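Local coordinates for protein LacI family transcription regulator (Bifidobacterium animalis subsp. lactis, PDB 4O5A) that probably regulates transcription as a LacI-family DNA-binding protein, sensing a small ligand through its periplasmic-binding-protein-like domain, at residues 177-191 with 332-344. Numbering follows the deposited sequence.
Sequences AASGTMIRHLALFGH and YELIERASTAPAA
His-185 projects from helix 177-188 with its ring between Leu-334 and Phe-189 and its NE2 edge at Thr-340. With CG anti to the backbone N (chi1 177°), the imidazole points off the helix, and His-185 NE2 donates a nearly straight bond (174°) to Thr-340 OG1, 2.8 Å away and in the ring plane. Leu-334 CD2 lies over one face, 3.9 Å from the His-185 ring centroid in a CH-pi contact, while Phe-189 CD2 covers the opposite face near its rim. At the edge a water sits 2.7 Å from His-185 ND1. Replacing this histidine by alanine is likely to leave Thr-340 OG1 without its donor from the helix and a gap between Leu-334 and Phe-189.

Nearer the helix start, Tyr-332 turns a ring face to Ala-178, and Tyr-332 OH meets Thr-181 OG1 at 2.6 Å in the plane of the ring. Beyond the helix, whose end is a Schellman motif with Gly-190 as C-prime residue, Phe-189 lays one face on the peptide joining Ala-341 and Pro-342. Phe-189 O accepts from Ala-343 N at 2.8 Å. His-191 NE2 donates to Ala-341 O (3.0 Å), which lies somewhat out of the imidazole plane, with Ala-343 CB over one face; His-191 ND1 is bonded to Thr-251.

Segment 332-344 thus runs along the helix, whose axis makes 33° with strand 333-335. In this periplasmic-binding-protein-like fold, helix 175-188 lies along that end strand of the mixed sheet, antiparallel to 298-301, and the tail following it; Thr-298 also binds Thr-340 OG1, and helix 206-219 packs against Ser-179 and Ile-183.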
ATOM      1  N   ALA A 177      -2.022  23.966   8.066  1.00 22.36           N
ATOM      2  CA  ALA A 177      -1.921  23.632   9.492  1.00 22.01           C
ATOM      3  C   ALA A 177      -0.814  22.619   9.747  1.00 27.80           C
ATOM      4  O   ALA A 177       0.043  22.812  10.612  1.00 24.26           O
ATOM      5  CB  ALA A 177      -3.256  23.099  10.028  1.00 23.56           C
ATOM      6  N   ALA A 178      -0.852  21.514   9.009  1.00 21.06           N
ATOM      7  CA  ALA A 178       0.175  20.484   9.132  1.00 22.87           C
ATOM      8  C   ALA A 178       1.583  21.051   8.910  1.00 22.43           C
ATOM      9  O   ALA A 178       2.533  20.669   9.605  1.00 21.57           O
ATOM     10  CB  ALA A 178      -0.110  19.358   8.156  1.00 24.78           C
ATOM     11  N   SER A 179       1.717  21.948   7.937  1.00 15.49           N
ATOM     12  CA  SER A 179       3.004  22.575   7.645  1.00 18.24           C
ATOM     13  C   SER A 179       3.523  23.297   8.881  1.00 24.65           C
ATOM     14  O   SER A 179       4.693  23.155   9.247  1.00 20.54           O
ATOM     15  CB  SER A 179       2.885  23.577   6.493  1.00 21.18           C
ATOM     16  OG  SER A 179       2.479  22.940   5.291  1.00 23.15           O
ATOM     17  N   GLY A 180       2.643  24.055   9.527  1.00 21.77           N
ATOM     18  CA  GLY A 180       2.989  24.763  10.750  1.00 20.15           C
ATOM     19  C   GLY A 180       3.425  23.835  11.864  1.00 22.74           C
ATOM     20  O   GLY A 180       4.401  24.108  12.563  1.00 20.86           O
ATOM     21  N   THR A 181       2.715  22.724  12.027  1.00 19.65           N
ATOM     22  CA  THR A 181       3.037  21.792  13.097  1.00 18.70           C
ATOM     23  C   THR A 181       4.450  21.225  12.902  1.00 17.26           C
ATOM     24  O   THR A 181       5.220  21.126  13.863  1.00 19.84           O
ATOM     25  CB  THR A 181       2.008  20.647  13.169  1.00 23.53           C
ATOM     26  OG1 THR A 181       0.718  21.197  13.487  1.00 23.09           O
ATOM     27  CG2 THR A 181       2.400  19.657  14.248  1.00 27.03           C
HETATM   28  N   MSE A 182       4.788  20.871  11.665  1.00 18.63           N
HETATM   29  CA  MSE A 182       6.106  20.309  11.361  1.00 13.64           C
HETATM   30  C   MSE A 182       7.202  21.354  11.527  1.00 20.69           C
HETATM   31  O   MSE A 182       8.250  21.085  12.115  1.00 20.47           O
HETATM   32  CB  MSE A 182       6.126  19.740   9.952  1.00 16.00           C
HETATM   33  CG  MSE A 182       5.354  18.440   9.841  1.00 20.25           C
HETATM   34 SE   MSE A 182       5.520  17.724   8.050  0.55 20.99          SE
HETATM   35  CE  MSE A 182       4.328  18.924   7.150  1.00 18.59           C
ATOM     36  N   ILE A 183       6.956  22.552  11.023  1.00 18.36           N
ATOM     37  CA  ILE A 183       7.979  23.588  11.088  1.00 19.39           C
ATOM     38  C   ILE A 183       8.201  24.030  12.527  1.00 22.80           C
ATOM     39  O   ILE A 183       9.337  24.263  12.937  1.00 22.31           O
ATOM     40  CB  ILE A 183       7.617  24.787  10.188  1.00 20.15           C
ATOM     41  CG1 ILE A 183       7.556  24.328   8.731  1.00 19.62           C
ATOM     42  CG2 ILE A 183       8.616  25.923  10.354  1.00 23.91           C
ATOM     43  CD1 ILE A 183       6.833  25.307   7.834  1.00 22.48           C
ATOM     44  N   ARG A 184       7.134  24.147  13.311  1.00 21.00           N
ATOM     45  CA  ARG A 184       7.316  24.544  14.707  1.00 18.81           C
ATOM     46  C   ARG A 184       8.125  23.503  15.489  1.00 19.75           C
ATOM     47  O   ARG A 184       8.887  23.859  16.372  1.00 21.39           O
ATOM     48  CB  ARG A 184       5.970  24.814  15.396  1.00 19.59           C
ATOM     49  CG  ARG A 184       5.260  26.066  14.908  1.00 21.42           C
ATOM     50  CD  ARG A 184       4.089  26.423  15.833  1.00 22.59           C
ATOM     51  NE  ARG A 184       3.057  25.385  15.777  1.00 26.61           N
ATOM     52  CZ  ARG A 184       2.109  25.329  14.845  1.00 25.60           C
ATOM     53  NH1 ARG A 184       2.052  26.270  13.909  1.00 25.23           N
ATOM     54  NH2 ARG A 184       1.216  24.338  14.850  1.00 26.20           N
ATOM     55  N   HIS A 185       7.946  22.223  15.155  1.00 17.22           N
ATOM     56  CA  HIS A 185       8.692  21.123  15.777  1.00 18.91           C
ATOM     57  C   HIS A 185      10.186  21.308  15.473  1.00 18.83           C
ATOM     58  O   HIS A 185      11.031  21.171  16.362  1.00 21.83           O
ATOM     59  CB  HIS A 185       8.175  19.781  15.235  1.00 20.63           C
ATOM     60  CG  HIS A 185       8.910  18.568  15.734  1.00 21.31           C
ATOM     61  ND1 HIS A 185       8.829  18.127  17.040  1.00 26.13           N
ATOM     62  CD2 HIS A 185       9.686  17.672  15.080  1.00 23.51           C
ATOM     63  CE1 HIS A 185       9.553  17.027  17.173  1.00 24.72           C
ATOM     64  NE2 HIS A 185      10.076  16.724  15.999  1.00 22.78           N
ATOM     65  N   LEU A 186      10.503  21.647  14.232  1.00 20.47           N
ATOM     66  CA  LEU A 186      11.894  21.887  13.856  1.00 21.65           C
ATOM     67  C   LEU A 186      12.433  23.151  14.516  1.00 19.91           C
ATOM     68  O   LEU A 186      13.581  23.176  14.960  1.00 22.42           O
ATOM     69  CB  LEU A 186      12.061  21.932  12.329  1.00 20.54           C
ATOM     70  CG  LEU A 186      11.682  20.625  11.607  1.00 19.70           C
ATOM     71  CD1 LEU A 186      11.810  20.818  10.115  1.00 19.71           C
ATOM     72  CD2 LEU A 186      12.578  19.477  12.065  1.00 18.95           C
ATOM     73  N   ALA A 187      11.602  24.188  14.619  1.00 21.67           N
ATOM     74  CA  ALA A 187      12.029  25.440  15.245  1.00 23.29           C
ATOM     75  C   ALA A 187      12.350  25.228  16.721  1.00 28.15           C
ATOM     76  O   ALA A 187      13.343  25.767  17.236  1.00 26.71           O
ATOM     77  CB  ALA A 187      10.954  26.507  15.094  1.00 22.85           C
ATOM     78  N   LEU A 188      11.521  24.435  17.396  1.00 23.60           N
ATOM     79  CA  LEU A 188      11.719  24.158  18.818  1.00 23.02           C
ATOM     80  C   LEU A 188      13.072  23.481  19.040  1.00 25.20           C
ATOM     81  O   LEU A 188      13.735  23.699  20.056  1.00 29.18           O
ATOM     82  CB  LEU A 188      10.603  23.239  19.309  1.00 24.48           C
ATOM     83  CG  LEU A 188      10.798  22.687  20.726  1.00 32.30           C
ATOM     84  CD1 LEU A 188      10.922  23.811  21.721  1.00 41.08           C
ATOM     85  CD2 LEU A 188       9.661  21.756  21.114  1.00 43.64           C
ATOM     86  N   PHE A 189      13.464  22.669  18.066  1.00 23.47           N
ATOM     87  CA  PHE A 189      14.731  21.950  18.095  1.00 25.81           C
ATOM     88  C   PHE A 189      15.885  22.789  17.552  1.00 32.08           C
ATOM     89  O   PHE A 189      16.982  22.273  17.352  1.00 32.41           O
ATOM     90  CB  PHE A 189      14.619  20.658  17.291  1.00 21.76           C
ATOM     91  CG  PHE A 189      14.041  19.502  18.062  1.00 25.70           C
ATOM     92  CD1 PHE A 189      14.119  19.455  19.443  1.00 36.26           C
ATOM     93  CD2 PHE A 189      13.439  18.448  17.394  1.00 27.21           C
ATOM     94  CE1 PHE A 189      13.589  18.388  20.149  1.00 39.88           C
ATOM     95  CE2 PHE A 189      12.909  17.375  18.094  1.00 27.76           C
ATOM     96  CZ  PHE A 189      12.986  17.344  19.470  1.00 37.04           C
ATOM     97  N   GLY A 190      15.631  24.073  17.304  1.00 27.89           N
ATOM     98  CA  GLY A 190      16.681  25.007  16.929  1.00 33.70           C
ATOM     99  C   GLY A 190      17.150  24.983  15.481  1.00 30.24           C
ATOM    100  O   GLY A 190      18.211  25.527  15.169  1.00 28.33           O
ATOM    101  N   HIS A 191      16.372  24.369  14.595  1.00 22.28           N
ATOM    102  CA  HIS A 191      16.712  24.345  13.169  1.00 24.55           C
ATOM    103  C   HIS A 191      16.494  25.718  12.536  1.00 26.39           C
ATOM    104  O   HIS A 191      15.465  26.364  12.772  1.00 24.59           O
ATOM    105  CB  HIS A 191      15.932  23.241  12.444  1.00 20.13           C
ATOM    106  CG  HIS A 191      16.332  21.869  12.884  1.00 20.08           C
ATOM    107  ND1 HIS A 191      17.396  21.194  12.322  1.00 20.87           N
ATOM    108  CD2 HIS A 191      15.881  21.092  13.896  1.00 21.64           C
ATOM    109  CE1 HIS A 191      17.550  20.035  12.938  1.00 21.84           C
ATOM    110  NE2 HIS A 191      16.645  19.949  13.899  1.00 22.38           N
ATOM    111  N   TYR A 332      -4.929  15.552  12.215  1.00 28.05           N
ATOM    112  CA  TYR A 332      -3.684  14.837  11.985  1.00 26.77           C
ATOM    113  C   TYR A 332      -2.887  14.861  13.290  1.00 25.01           C
ATOM    114  O   TYR A 332      -3.250  15.552  14.233  1.00 26.50           O
ATOM    115  CB  TYR A 332      -2.883  15.546  10.893  1.00 23.06           C
ATOM    116  CG  TYR A 332      -2.538  16.967  11.266  1.00 25.85           C
ATOM    117  CD1 TYR A 332      -1.420  17.262  12.030  1.00 27.69           C
ATOM    118  CD2 TYR A 332      -3.353  18.019  10.876  1.00 29.54           C
ATOM    119  CE1 TYR A 332      -1.120  18.565  12.395  1.00 26.70           C
ATOM    120  CE2 TYR A 332      -3.058  19.314  11.230  1.00 32.23           C
ATOM    121  CZ  TYR A 332      -1.936  19.586  11.984  1.00 24.93           C
ATOM    122  OH  TYR A 332      -1.645  20.883  12.339  1.00 35.99           O
ATOM    123  N   GLU A 333      -1.765  14.150  13.327  1.00 23.34           N
ATOM    124  CA  GLU A 333      -0.946  14.108  14.536  1.00 21.70           C
ATOM    125  C   GLU A 333       0.516  14.016  14.116  1.00 20.73           C
ATOM    126  O   GLU A 333       0.850  13.234  13.233  1.00 23.80           O
ATOM    127  CB  GLU A 333      -1.338  12.877  15.361  1.00 33.58           C
ATOM    128  CG  GLU A 333      -0.487  12.575  16.596  1.00 39.68           C
ATOM    129  CD  GLU A 333      -0.797  11.189  17.171  1.00 57.03           C
ATOM    130  OE1 GLU A 333      -1.657  10.483  16.593  1.00 60.31           O
ATOM    131  OE2 GLU A 333      -0.180  10.798  18.186  1.00 66.02           O
ATOM    132  N   LEU A 334       1.387  14.812  14.730  1.00 20.80           N
ATOM    133  CA  LEU A 334       2.813  14.631  14.466  1.00 22.06           C
ATOM    134  C   LEU A 334       3.302  13.579  15.444  1.00 22.28           C
ATOM    135  O   LEU A 334       3.286  13.803  16.667  1.00 25.60           O
ATOM    136  CB  LEU A 334       3.585  15.935  14.696  1.00 22.07           C
ATOM    137  CG  LEU A 334       5.092  15.838  14.413  1.00 23.48           C
ATOM    138  CD1 LEU A 334       5.350  15.494  12.951  1.00 21.97           C
ATOM    139  CD2 LEU A 334       5.780  17.138  14.792  1.00 34.31           C
ATOM    140  N   ILE A 335       3.691  12.423  14.927  1.00 21.83           N
ATOM    141  CA  ILE A 335       4.227  11.364  15.765  1.00 21.51           C
ATOM    142  C   ILE A 335       5.734  11.506  15.846  1.00 20.79           C
ATOM    143  O   ILE A 335       6.444  11.236  14.883  1.00 18.02           O
ATOM    144  CB  ILE A 335       3.872   9.987  15.206  1.00 21.63           C
ATOM    145  CG1 ILE A 335       2.352   9.878  15.061  1.00 27.84           C
ATOM    146  CG2 ILE A 335       4.426   8.890  16.110  1.00 24.22           C
ATOM    147  CD1 ILE A 335       1.895   8.593  14.417  1.00 30.83           C
ATOM    148  N   GLU A 336       6.209  11.919  17.014  1.00 22.52           N
ATOM    149  CA  GLU A 336       7.634  12.172  17.217  0.57 23.89           C
ATOM    150  C   GLU A 336       8.399  10.879  17.426  1.00 22.35           C
ATOM    151  O   GLU A 336       8.087  10.085  18.323  1.00 22.73           O
ATOM    152  CB  GLU A 336       7.855  13.098  18.412  0.57 23.82           C
ATOM    153  CG  GLU A 336       7.337  14.506  18.205  0.57 27.31           C
ATOM    154  CD  GLU A 336       7.467  15.359  19.455  0.57 31.48           C
ATOM    155  OE1 GLU A 336       8.551  15.354  20.083  0.57 36.47           O
ATOM    156  OE2 GLU A 336       6.477  16.033  19.814  0.57 39.14           O
ATOM    157  N   ARG A 337       9.402  10.668  16.585  1.00 21.15           N
ATOM    158  CA  ARG A 337      10.243   9.483  16.675  1.00 22.61           C
ATOM    159  C   ARG A 337      11.709   9.906  16.749  1.00 24.00           C
ATOM    160  O   ARG A 337      12.025  11.082  16.948  1.00 23.77           O
ATOM    161  CB  ARG A 337       9.966   8.520  15.499  1.00 18.25           C
ATOM    162  CG  ARG A 337       8.494   8.062  15.417  1.00 16.36           C
ATOM    163  CD  ARG A 337       8.297   6.784  14.614  1.00 19.44           C
ATOM    164  NE  ARG A 337       6.887   6.355  14.590  1.00 20.83           N
ATOM    165  CZ  ARG A 337       6.031   6.587  13.595  1.00 18.71           C
ATOM    166  NH1 ARG A 337       6.419   7.267  12.520  1.00 16.84           N
ATOM    167  NH2 ARG A 337       4.770   6.144  13.684  1.00 17.47           N
ATOM    168  N   ALA A 338      12.603   8.951  16.572  1.00 18.64           N
ATOM    169  CA  ALA A 338      14.015   9.191  16.819  1.00 20.61           C
ATOM    170  C   ALA A 338      14.708  10.059  15.778  1.00 21.45           C
ATOM    171  O   ALA A 338      15.801  10.570  16.037  1.00 26.23           O
ATOM    172  CB  ALA A 338      14.744   7.864  16.975  1.00 23.61           C
ATOM    173  N   SER A 339      14.088  10.251  14.617  1.00 16.53           N
ATOM    174  CA  SER A 339      14.764  10.949  13.515  1.00 15.24           C
ATOM    175  C   SER A 339      14.743  12.486  13.593  1.00 18.22           C
ATOM    176  O   SER A 339      15.285  13.145  12.703  1.00 17.81           O
ATOM    177  CB  SER A 339      14.202  10.496  12.155  1.00 16.37           C
ATOM    178  OG  SER A 339      12.905  11.054  11.958  1.00 17.14           O
ATOM    179  N   THR A 340      14.112  13.065  14.613  1.00 16.98           N
ATOM    180  CA  THR A 340      14.217  14.516  14.816  1.00 18.11           C
ATOM    181  C   THR A 340      14.827  14.777  16.172  1.00 22.76           C
ATOM    182  O   THR A 340      14.489  14.095  17.141  1.00 26.92           O
ATOM    183  CB  THR A 340      12.861  15.267  14.680  1.00 25.42           C
ATOM    184  OG1 THR A 340      11.865  14.605  15.461  1.00 25.70           O
ATOM    185  CG2 THR A 340      12.398  15.280  13.224  1.00 24.00           C
ATOM    186  N   ALA A 341      15.731  15.752  16.224  1.00 20.29           N
ATOM    187  CA  ALA A 341      16.455  16.084  17.452  1.00 23.34           C
ATOM    188  C   ALA A 341      17.023  17.493  17.323  1.00 22.88           C
ATOM    189  O   ALA A 341      16.903  18.101  16.263  1.00 22.03           O
ATOM    190  CB  ALA A 341      17.567  15.052  17.677  1.00 25.18           C
ATOM    191  N   PRO A 342      17.632  18.041  18.396  1.00 26.67           N
ATOM    192  CA  PRO A 342      18.165  19.400  18.232  1.00 25.67           C
ATOM    193  C   PRO A 342      19.154  19.561  17.080  1.00 29.07           C
ATOM    194  O   PRO A 342      19.871  18.614  16.724  1.00 29.81           O
ATOM    195  CB  PRO A 342      18.866  19.652  19.569  1.00 28.33           C
ATOM    196  CG  PRO A 342      17.999  18.913  20.555  1.00 29.50           C
ATOM    197  CD  PRO A 342      17.645  17.625  19.815  1.00 33.54           C
ATOM    198  N   ALA A 343      19.177  20.762  16.504  1.00 29.44           N
ATOM    199  CA  ALA A 343      20.012  21.033  15.342  1.00 30.67           C
ATOM    200  C   ALA A 343      21.493  20.988  15.695  1.00 42.44           C
ATOM    201  O   ALA A 343      21.902  21.455  16.761  1.00 36.77           O
ATOM    202  CB  ALA A 343      19.646  22.371  14.727  1.00 26.96           C
ATOM    203  N   ALA A 344      22.289  20.415  14.794  1.00 46.52           N
ATOM    204  CA  ALA A 344      23.742  20.361  14.954  1.00 52.94           C
ATOM    205  C   ALA A 344      24.349  21.754  15.103  1.00 54.01           C
ATOM    206  O   ALA A 344      23.879  22.712  14.489  1.00 53.87           O
ATOM    207  CB  ALA A 344      24.377  19.629  13.774  1.00 52.15           C
TER
HETATM  208  O   HOH W   1       7.325  18.981  19.137  1.00 45.70           O